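Local coordinates for protein citrate synthase (PDB 2IBP) that probably catalyses the condensation of acetyl-CoA with oxaloacetate and water to give citrate and free CoA, in the tricarboxylic acid cycle, at residues 266-269 with 270-273; 308-312 with 313-317; 325-328 with 329-333. One frame throughout, in Å; residues are numbered along the deposited sequence.

Contact 1: residues 266-269 with 270-273; sequences PAKA and KEIV
Ile272 and Lys268 meet through both backbone and side chain at the start of helix 269-276. Two backbone bonds, each reaching four residues back, close the turn. Ile272 N donates to Lys268 O at 2.9 Å, with an N-H...O angle of 162°. Val273 N donates to Ala269 O in the same way and just as straight.

Water takes over one step earlier. Two waters donate to Ala267 O. One lies 2.7 Å from Ala267 O, accepts from Glu271 N and donates to Glu271 OE1. The other accepts from Lys270 N at 2.8 Å. The N-H groups of Lys270 and Glu271 are thus satisfied through water. This is a hydrated first turn of a helix, entered from a loop whose residues 266-268 already have helical angles. It belongs to the largely helical fold of citrate synthases. Glu271 CG sits between its backbone N and carbonyl carbon (chi1 72°), which folds the carboxylate back toward Lys268 and the water.

The remaining contacts are van der Waals ones. The extended lysine chain crosses that glutamate at a slant, and Lys268 CG comes 3.8 Å from Glu271 OE2. The charged ends stay apart: Lys268 NZ is 6.0 Å from Glu271 OE2 and bonds instead to Ile263 O. Ile272 CD1 rests against Lys268 CB at 3.7 Å, and Ile272 CG1 is 3.1 Å from Lys268 O. With an alanine in place of Ile272, Lys268 CB would probably lose its apolar neighbour and a gap would open beside Leu284, which Ile272 also touches. Helix 319-332 covers the side that carries Ala269 and Val273.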
loop_
_atom_site.group_PDB
_atom_site.type_symbol
_atom_site.label_atom_id
_atom_site.label_comp_id
_atom_site.label_asym_id
_atom_site.label_seq_id
_atom_site.Cartn_x
_atom_site.Cartn_y
_atom_site.Cartn_z
ATOM N N PRO A 266 -29.134 -24.757 16.716
ATOM C CA PRO A 266 -28.295 -24.654 17.912
ATOM C C PRO A 266 -27.993 -26.007 18.571
ATOM O O PRO A 266 -27.023 -26.115 19.327
ATOM C CB PRO A 266 -29.114 -23.768 18.852
ATOM C CG PRO A 266 -30.041 -23.018 17.964
ATOM C CD PRO A 266 -30.333 -23.899 16.798
ATOM N N ALA A 267 -28.860 -27.001 18.339
ATOM C CA ALA A 267 -28.679 -28.350 18.890
ATOM C C ALA A 267 -27.324 -28.972 18.505
ATOM O O ALA A 267 -26.818 -29.866 19.202
ATOM C CB ALA A 267 -29.812 -29.253 18.421
ATOM N N LYS A 268 -26.749 -28.507 17.396
ATOM C CA LYS A 268 -25.471 -29.013 16.929
ATOM C C LYS A 268 -24.263 -28.404 17.633
ATOM O O LYS A 268 -23.136 -28.864 17.447
ATOM C CB LYS A 268 -25.315 -28.773 15.443
ATOM C CG LYS A 268 -26.236 -29.556 14.542
ATOM C CD LYS A 268 -25.989 -29.074 13.139
ATOM C CE LYS A 268 -26.811 -29.749 12.093
ATOM N NZ LYS A 268 -26.525 -29.090 10.775
ATOM N N ALA A 269 -24.491 -27.407 18.479
ATOM C CA ALA A 269 -23.383 -26.723 19.146
ATOM C C ALA A 269 -22.406 -27.673 19.855
ATOM O O ALA A 269 -21.184 -27.587 19.676
ATOM C CB ALA A 269 -23.917 -25.690 20.110
ATOM N N LYS A 270 -22.931 -28.606 20.638
ATOM C CA LYS A 270 -22.061 -29.497 21.380
ATOM C C LYS A 270 -21.190 -30.354 20.471
ATOM O O LYS A 270 -19.984 -30.461 20.688
ATOM C CB LYS A 270 -22.863 -30.359 22.355
ATOM C CG LYS A 270 -21.989 -31.047 23.380
ATOM C CD LYS A 270 -22.817 -31.607 24.538
ATOM C CE LYS A 270 -21.934 -32.250 25.605
ATOM N NZ LYS A 270 -22.735 -32.713 26.780
ATOM N N GLU A 271 -21.777 -30.935 19.434
ATOM C CA GLU A 271 -20.996 -31.794 18.550
ATOM C C GLU A 271 -19.987 -30.996 17.732
ATOM O O GLU A 271 -18.883 -31.468 17.467
ATOM C CB GLU A 271 -21.909 -32.649 17.667
ATOM C CG GLU A 271 -22.625 -31.906 16.571
ATOM C CD GLU A 271 -23.884 -32.605 16.095
ATOM O OE1 GLU A 271 -24.732 -32.929 16.965
ATOM O OE2 GLU A 271 -24.092 -32.674 14.855
ATOM N N ILE A 272 -20.361 -29.782 17.347
ATOM C CA ILE A 272 -19.461 -28.914 16.580
ATOM C C ILE A 272 -18.244 -28.523 17.413
ATOM O O ILE A 272 -17.107 -28.582 16.939
ATOM C CB ILE A 272 -20.190 -27.629 16.112
ATOM C CG1 ILE A 272 -21.262 -27.977 15.085
ATOM C CG2 ILE A 272 -19.209 -26.653 15.461
ATOM C CD1 ILE A 272 -22.222 -26.843 14.836
ATOM N N VAL A 273 -18.476 -28.111 18.650
ATOM C CA VAL A 273 -17.385 -27.713 19.526
ATOM C C VAL A 273 -16.499 -28.906 19.902
ATOM O O VAL A 273 -15.280 -28.781 19.979
ATOM C CB VAL A 273 -17.902 -26.977 20.765
ATOM C CG1 VAL A 273 -16.775 -26.780 21.788
ATOM C CG2 VAL A 273 -18.550 -25.641 20.345
HETATM O O HOH W 1 -24.618 -31.491 19.349
HETATM O O HOH W 2 -25.582 -28.710 21.613
#

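Contact 2: residues 308-312 with 313-317; sequences DYVAK and FGDPQ
Phe313 leans its ring over Tyr309, one helical turn back. The two planes meet at 39°, so the pair is oblique, and the centroids are 4.6 Å apart. Phe313 CD2 does the touching. It stands over the centre of the tyrosine ring, 3.4 Å from Tyr309 CZ. Tyr309 CG is anti to the backbone N (chi1 -173°), and this swings its ring beneath the phenylalanine.

Lys312 runs alongside Phe313 and points the same way. Its CG makes a CH-pi contact over a face of the Phe313 ring, 4.0 Å from the centroid and almost on the ring normal. The chain bends only at its last torsion. Lys312 NZ passes 3.4 Å from Phe313 CE1 and forms a salt bridge with Asp197. Val310 and Asp315 also lie side by side, with Val310 CB 4.0 Å from Asp315 CB.

Phe313 N donates a straight bond to Tyr309 O at 2.8 Å. Gly314 N reaches Val310 O at 2.7 Å, but this bond is weak and bent. Gly314 then takes positive phi, where a CB would jam against the preceding carbonyl oxygen. This is a glycine C-cap, a common helix ending, and it closes helix 297-313.

Asp315 bonds to Tyr355 OH on helix 349-356 and to Phe320 N and Ala321 N at the start of helix 319-332. Tyr309 packs on helix 349-356, while Lys312 and Phe313 rest on Leu199 of helix 198-210.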
loop_
_atom_site.group_PDB
_atom_site.type_symbol
_atom_site.label_atom_id
_atom_site.label_comp_id
_atom_site.label_asym_id
_atom_site.label_seq_id
_atom_site.Cartn_x
_atom_site.Cartn_y
_atom_site.Cartn_z
ATOM N N ASP A 308 -29.465 -7.293 22.289
ATOM C CA ASP A 308 -30.464 -6.225 22.238
ATOM C C ASP A 308 -31.106 -6.115 20.874
ATOM O O ASP A 308 -32.310 -5.932 20.757
ATOM C CB ASP A 308 -29.856 -4.881 22.602
ATOM C CG ASP A 308 -29.426 -4.805 24.045
ATOM O OD1 ASP A 308 -29.870 -5.659 24.845
ATOM O OD2 ASP A 308 -28.638 -3.893 24.375
ATOM N N TYR A 309 -30.298 -6.230 19.826
ATOM C CA TYR A 309 -30.800 -6.101 18.483
ATOM C C TYR A 309 -31.824 -7.190 18.162
ATOM O O TYR A 309 -32.920 -6.909 17.647
ATOM C CB TYR A 309 -29.637 -6.127 17.476
ATOM C CG TYR A 309 -30.104 -5.838 16.076
ATOM C CD1 TYR A 309 -30.126 -4.537 15.583
ATOM C CD2 TYR A 309 -30.641 -6.841 15.294
ATOM C CE1 TYR A 309 -30.598 -4.263 14.322
ATOM C CE2 TYR A 309 -31.103 -6.584 14.025
ATOM C CZ TYR A 309 -31.093 -5.291 13.544
ATOM O OH TYR A 309 -31.563 -5.020 12.283
ATOM N N VAL A 310 -31.489 -8.438 18.472
ATOM C CA VAL A 310 -32.406 -9.523 18.150
ATOM C C VAL A 310 -33.596 -9.549 19.106
ATOM O O VAL A 310 -34.665 -10.035 18.730
ATOM C CB VAL A 310 -31.704 -10.891 18.052
ATOM C CG1 VAL A 310 -30.622 -10.842 16.980
ATOM C CG2 VAL A 310 -31.141 -11.307 19.384
ATOM N N ALA A 311 -33.441 -9.001 20.306
ATOM C CA ALA A 311 -34.571 -8.914 21.242
ATOM C C ALA A 311 -35.627 -7.998 20.606
ATOM O O ALA A 311 -36.828 -8.274 20.684
ATOM C CB ALA A 311 -34.131 -8.380 22.576
ATOM N N LYS A 312 -35.182 -6.934 19.934
ATOM C CA LYS A 312 -36.104 -6.010 19.294
ATOM C C LYS A 312 -36.607 -6.465 17.937
ATOM O O LYS A 312 -37.809 -6.439 17.685
ATOM C CB LYS A 312 -35.485 -4.621 19.149
ATOM C CG LYS A 312 -36.448 -3.608 18.536
ATOM C CD LYS A 312 -35.832 -2.227 18.459
ATOM C CE LYS A 312 -36.865 -1.164 18.104
ATOM N NZ LYS A 312 -37.565 -1.412 16.820
ATOM N N PHE A 313 -35.697 -6.868 17.057
ATOM C CA PHE A 313 -36.053 -7.193 15.687
ATOM C C PHE A 313 -36.227 -8.675 15.399
ATOM O O PHE A 313 -36.584 -9.047 14.285
ATOM C CB PHE A 313 -35.016 -6.626 14.731
ATOM C CG PHE A 313 -34.917 -5.138 14.783
ATOM C CD1 PHE A 313 -35.915 -4.359 14.220
ATOM C CD2 PHE A 313 -33.847 -4.511 15.405
ATOM C CE1 PHE A 313 -35.852 -2.978 14.282
ATOM C CE2 PHE A 313 -33.772 -3.126 15.449
ATOM C CZ PHE A 313 -34.780 -2.364 14.897
ATOM N N GLY A 314 -35.934 -9.509 16.378
ATOM C CA GLY A 314 -36.046 -10.946 16.185
ATOM C C GLY A 314 -34.751 -11.553 15.675
ATOM O O GLY A 314 -33.809 -10.854 15.315
ATOM N N ASP A 315 -34.728 -12.876 15.624
ATOM C CA ASP A 315 -33.554 -13.632 15.213
ATOM C C ASP A 315 -34.065 -14.633 14.178
ATOM O O ASP A 315 -33.966 -15.838 14.402
ATOM C CB ASP A 315 -33.027 -14.363 16.449
ATOM C CG ASP A 315 -31.686 -15.044 16.239
ATOM O OD1 ASP A 315 -30.876 -14.583 15.395
ATOM O OD2 ASP A 315 -31.421 -16.005 16.993
ATOM N N PRO A 316 -34.587 -14.133 13.039
ATOM C CA PRO A 316 -35.251 -14.971 12.020
ATOM C C PRO A 316 -34.426 -16.081 11.398
ATOM O O PRO A 316 -34.984 -17.058 10.896
ATOM C CB PRO A 316 -35.679 -13.963 10.947
ATOM C CG PRO A 316 -34.856 -12.755 11.177
ATOM C CD PRO A 316 -34.547 -12.715 12.636
ATOM N N GLN A 317 -33.118 -15.885 11.319
ATOM C CA GLN A 317 -32.230 -16.917 10.797
ATOM C C GLN A 317 -31.506 -17.667 11.922
ATOM O O GLN A 317 -30.609 -18.467 11.658
ATOM C CB GLN A 317 -31.244 -16.337 9.780
ATOM C CG GLN A 317 -31.821 -16.116 8.385
ATOM C CD GLN A 317 -32.874 -15.031 8.321
ATOM O OE1 GLN A 317 -32.641 -13.891 8.726
ATOM N NE2 GLN A 317 -34.025 -15.361 7.733
#

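Contact 3: residues 325-328 with 329-333; sequences AIEQ and EVLSH
Leu331 lies across Glu327 on the tight side of helix 319-332. The two side chains meet at a slant. A bend at the second torsion of Glu327 (chi2 -140°) lays its CD 3.8 Å from Leu331 CD1. This buried charge is satisfied: Glu327 OE2 takes a salt bridge from Lys303 and a hydrogen bond with Tyr295 OH. Ile326 CG2 and Val330 CG2 are 4.3 Å apart, an apolar contact buried against helices 252-263 and 269-276. Val330 N donates to Ile326 O at 2.9 Å, and Leu331 N donates to Glu327 O at a like distance.

The flank along helix 269-276 has a longer bond, Glu329 N to Ala325 O at 3.2 Å, tilted 26° from the carbonyl plane. One water sits at its edge and donates to Ala325 O at 2.7 Å and also to Glu329 OE2. The first torsion of Glu329 puts its CG 3.3 Å from Ala325 O. The bend at the second then swings the carboxylate to that water.

Gln328 and Ser332 form the solvent side. The bonding weakens in this last turn: Ser332 N makes a weak bond to Gln328 O. Ser332 OG lies 3.1 Å from the same Gln328 O.

Such a split between buried and solvent faces marks an amphipathic helix, here ending at Ser332; His333 follows as the N-cap residue of helix 334-338.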
loop_
_atom_site.group_PDB
_atom_site.type_symbol
_atom_site.label_atom_id
_atom_site.label_comp_id
_atom_site.label_asym_id
_atom_site.label_seq_id
_atom_site.Cartn_x
_atom_site.Cartn_y
_atom_site.Cartn_z
ATOM N N ALA A 325 -25.281 -20.719 21.455
ATOM C CA ALA A 325 -25.144 -22.131 21.808
ATOM C C ALA A 325 -23.694 -22.579 21.679
ATOM O O ALA A 325 -23.156 -23.255 22.551
ATOM C CB ALA A 325 -26.050 -22.973 20.927
ATOM N N ILE A 326 -23.068 -22.175 20.582
ATOM C CA ILE A 326 -21.685 -22.501 20.337
ATOM C C ILE A 326 -20.799 -21.838 21.374
ATOM O O ILE A 326 -19.907 -22.466 21.942
ATOM C CB ILE A 326 -21.284 -22.078 18.931
ATOM C CG1 ILE A 326 -22.008 -22.965 17.907
ATOM C CG2 ILE A 326 -19.755 -22.159 18.738
ATOM C CD1 ILE A 326 -21.820 -22.539 16.485
ATOM N N GLU A 327 -21.058 -20.561 21.637
ATOM C CA GLU A 327 -20.279 -19.841 22.631
ATOM C C GLU A 327 -20.312 -20.539 23.989
ATOM O O GLU A 327 -19.278 -20.729 24.616
ATOM C CB GLU A 327 -20.796 -18.407 22.795
ATOM C CG GLU A 327 -19.915 -17.585 23.702
ATOM C CD GLU A 327 -20.696 -16.681 24.621
ATOM O OE1 GLU A 327 -21.783 -17.087 25.082
ATOM O OE2 GLU A 327 -20.165 -15.615 24.983
ATOM N N GLN A 328 -21.505 -20.922 24.441
ATOM C CA GLN A 328 -21.652 -21.589 25.731
ATOM C C GLN A 328 -20.837 -22.878 25.809
ATOM O O GLN A 328 -20.128 -23.120 26.794
ATOM C CB GLN A 328 -23.126 -21.840 26.010
ATOM C CG GLN A 328 -23.895 -20.537 26.227
ATOM C CD GLN A 328 -25.404 -20.702 26.162
ATOM O OE1 GLN A 328 -26.139 -19.715 26.093
ATOM N NE2 GLN A 328 -25.871 -21.947 26.144
ATOM N N GLU A 329 -20.830 -23.632 24.718
ATOM C CA GLU A 329 -20.074 -24.874 24.666
ATOM C C GLU A 329 -18.579 -24.600 24.702
ATOM O O GLU A 329 -17.836 -25.250 25.448
ATOM C CB GLU A 329 -20.464 -25.698 23.439
ATOM C CG GLU A 329 -21.903 -26.202 23.500
ATOM C CD GLU A 329 -22.168 -27.119 24.699
ATOM O OE1 GLU A 329 -21.228 -27.802 25.165
ATOM O OE2 GLU A 329 -23.332 -27.190 25.145
ATOM N N VAL A 330 -18.146 -23.592 23.951
ATOM C CA VAL A 330 -16.736 -23.214 23.938
ATOM C C VAL A 330 -16.262 -22.808 25.342
ATOM O O VAL A 330 -15.189 -23.223 25.788
ATOM C CB VAL A 330 -16.461 -22.058 22.956
ATOM C CG1 VAL A 330 -15.117 -21.383 23.278
ATOM C CG2 VAL A 330 -16.534 -22.544 21.524
ATOM N N LEU A 331 -17.085 -22.039 26.046
ATOM C CA LEU A 331 -16.715 -21.545 27.373
ATOM C C LEU A 331 -16.742 -22.616 28.469
ATOM O O LEU A 331 -16.075 -22.471 29.499
ATOM C CB LEU A 331 -17.620 -20.375 27.773
ATOM C CG LEU A 331 -17.528 -19.115 26.906
ATOM C CD1 LEU A 331 -18.529 -18.071 27.388
ATOM C CD2 LEU A 331 -16.115 -18.551 26.930
ATOM N N SER A 332 -17.504 -23.684 28.252
ATOM C CA SER A 332 -17.635 -24.756 29.244
ATOM C C SER A 332 -16.739 -25.956 28.953
ATOM O O SER A 332 -16.616 -26.856 29.780
ATOM C CB SER A 332 -19.087 -25.230 29.316
ATOM O OG SER A 332 -19.495 -25.833 28.095
ATOM N N HIS A 333 -16.135 -25.983 27.772
ATOM C CA HIS A 333 -15.284 -27.098 27.373
ATOM C C HIS A 333 -13.879 -26.804 27.891
ATOM O O HIS A 333 -13.257 -25.836 27.456
ATOM C CB HIS A 333 -15.262 -27.221 25.853
ATOM C CG HIS A 333 -14.838 -28.569 25.356
ATOM N ND1 HIS A 333 -15.680 -29.392 24.637
ATOM C CD2 HIS A 333 -13.686 -29.261 25.520
ATOM C CE1 HIS A 333 -15.048 -30.515 24.343
ATOM N NE2 HIS A 333 -13.838 -30.463 24.874
HETATM O O HOH W 3 -24.838 -24.607 24.242
#

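Contacts 1 and 3 form one interface, with centres 9 Å apart. Helix 269-276 lies against helix 319-332, with Ala269 CB 3.5 Å from Ala325 C and Val273 CG2 3.6 Å from Glu329 CB. Contact 2 touches neither; its centre is 21 Å from each. It leads along the chain into helix 319-332, which carries contact 3. Contact 2 holds Asp308, which with Glu304 forms a magnesium site known for this protein but not occupied in this chain here. In contact 3, the Glu327 side chain is about 7 Å from that of Glu304. The Val330 side chain is about 11 Å from that of His289, a predicted active-site residue.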